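Local coordinates for protein syncytin-1 (PDB 5HA6) that probably drives cell-cell membrane fusion, its fusion subunit assembling into a trimeric bundle of long inner helices packed by shorter outer ones, at residues I95-E98 and K99-I103. The protein carries 1 engineered substitution. Sequence-based numbering, arbitrary orientation.
Sequences IVTE and KVKEI
Glu98 sends CG anti to its own backbone N (chi1 175°) and then bends at chi2, while Glu102, one turn further along helix 93-115, holds CG beside its backbone N and runs extended; the two carboxylates therefore converge. OE2 of Glu98 lies 2.6 Å from OE2 of Glu102, with the carboxylate planes turned 63° against each other, so the acids meet through one oxygen each and not face to face. One residue back, Thr97 CG2 and Lys101 CE touch at 3.7 Å, the lysine chain lying alongside the threonine. On the buried side, Val96 CG1 faces Val100 CG2 at 4.3 Å. Four i to i+4 backbone bonds run beneath these pairs, from Lys99 N to Ile95 O (2.9 Å) through Glu102 N to Glu98 O. Through both valines helix 93-115 packs antiparallel on helix 25-71 of its own chain, as in the six-helix bundle of retroviral fusion subunits. It is also bound to a second subunit: Lys99 NZ forms a salt bridge with Asp45 of the second subunit, and Glu102 OE1 another with Arg42 of the second subunit. Two carboxylate oxygens this close would repel if both acids were ionised; one of the two glutamates probably holds a proton and donates it to the other, with that arginine likely easing the remaining negative charge.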
loop_
_atom_site.group_PDB
_atom_site.type_symbol
_atom_site.label_atom_id
_atom_site.label_comp_id
_atom_site.label_asym_id
_atom_site.label_seq_id
_atom_site.Cartn_x
_atom_site.Cartn_y
_atom_site.Cartn_z
ATOM N N ILE A 95 -0.694 -10.607 6.613
ATOM C CA ILE A 95 -0.249 -11.086 5.319
ATOM C C ILE A 95 0.934 -10.223 4.854
ATOM O O ILE A 95 1.984 -10.745 4.447
ATOM C CB ILE A 95 -1.391 -11.057 4.303
ATOM C CG1 ILE A 95 -2.418 -12.128 4.676
ATOM C CG2 ILE A 95 -0.892 -11.326 2.887
ATOM C CD1 ILE A 95 -3.659 -12.045 3.879
ATOM N N VAL A 96 0.780 -8.905 4.918
ATOM C CA VAL A 96 1.808 -8.032 4.360
ATOM C C VAL A 96 3.066 -8.142 5.183
ATOM O O VAL A 96 4.195 -8.239 4.651
ATOM C CB VAL A 96 1.316 -6.565 4.298
ATOM C CG1 VAL A 96 2.412 -5.614 3.883
ATOM C CG2 VAL A 96 0.124 -6.439 3.299
ATOM N N THR A 97 2.895 -8.124 6.489
ATOM C CA THR A 97 4.013 -8.310 7.408
ATOM C C THR A 97 4.781 -9.606 7.075
ATOM O O THR A 97 6.048 -9.614 7.018
ATOM C CB THR A 97 3.502 -8.322 8.863
ATOM O OG1 THR A 97 2.970 -7.019 9.160
ATOM C CG2 THR A 97 4.629 -8.659 9.877
ATOM N N GLU A 98 4.034 -10.691 6.845
ATOM C CA GLU A 98 4.686 -11.960 6.494
ATOM C C GLU A 98 5.476 -11.876 5.200
ATOM O O GLU A 98 6.653 -12.275 5.163
ATOM C CB GLU A 98 3.666 -13.103 6.354
ATOM C CG GLU A 98 4.347 -14.421 5.866
ATOM C CD GLU A 98 5.474 -14.940 6.777
ATOM O OE1 GLU A 98 5.523 -14.568 7.992
ATOM O OE2 GLU A 98 6.313 -15.776 6.286
ATOM N N LYS A 99 4.846 -11.340 4.142
ATOM C CA LYS A 99 5.548 -11.204 2.857
ATOM C C LYS A 99 6.819 -10.349 2.947
ATOM O O LYS A 99 7.848 -10.691 2.331
ATOM C CB LYS A 99 4.632 -10.589 1.771
ATOM C CG LYS A 99 3.357 -11.346 1.501
ATOM C CD LYS A 99 3.585 -12.732 0.930
ATOM C CE LYS A 99 2.283 -13.483 0.807
ATOM N NZ LYS A 99 2.480 -14.770 0.114
ATOM N N VAL A 100 6.738 -9.228 3.669
ATOM C CA VAL A 100 7.916 -8.378 3.920
ATOM C C VAL A 100 9.047 -9.137 4.601
ATOM O O VAL A 100 10.213 -9.034 4.188
ATOM C CB VAL A 100 7.536 -7.168 4.774
ATOM C CG1 VAL A 100 8.784 -6.439 5.313
ATOM C CG2 VAL A 100 6.661 -6.201 3.932
ATOM N N LYS A 101 8.707 -9.904 5.639
ATOM C CA LYS A 101 9.740 -10.607 6.372
ATOM C C LYS A 101 10.363 -11.675 5.479
ATOM O O LYS A 101 11.583 -11.893 5.535
ATOM C CB LYS A 101 9.174 -11.189 7.692
ATOM C CG LYS A 101 8.973 -10.098 8.802
ATOM C CD LYS A 101 8.326 -10.626 10.054
ATOM C CE LYS A 101 8.043 -9.514 11.077
ATOM N NZ LYS A 101 7.704 -10.064 12.405
ATOM N N GLU A 102 9.540 -12.305 4.632
ATOM C CA GLU A 102 10.059 -13.269 3.630
ATOM C C GLU A 102 11.005 -12.616 2.603
ATOM O O GLU A 102 12.060 -13.152 2.271
ATOM C CB GLU A 102 8.887 -13.921 2.896
ATOM C CG GLU A 102 8.143 -14.947 3.741
ATOM C CD GLU A 102 6.901 -15.463 3.004
ATOM O OE1 GLU A 102 6.882 -15.385 1.741
ATOM O OE2 GLU A 102 5.942 -15.912 3.673
ATOM N N ILE A 103 10.619 -11.454 2.101
ATOM C CA ILE A 103 11.529 -10.664 1.266
ATOM C C ILE A 103 12.863 -10.317 1.963
ATOM O O ILE A 103 13.950 -10.453 1.372
ATOM C CB ILE A 103 10.820 -9.386 0.814
ATOM C CG1 ILE A 103 9.662 -9.773 -0.144
ATOM C CG2 ILE A 103 11.800 -8.434 0.188
ATOM C CD1 ILE A 103 8.743 -8.619 -0.499
#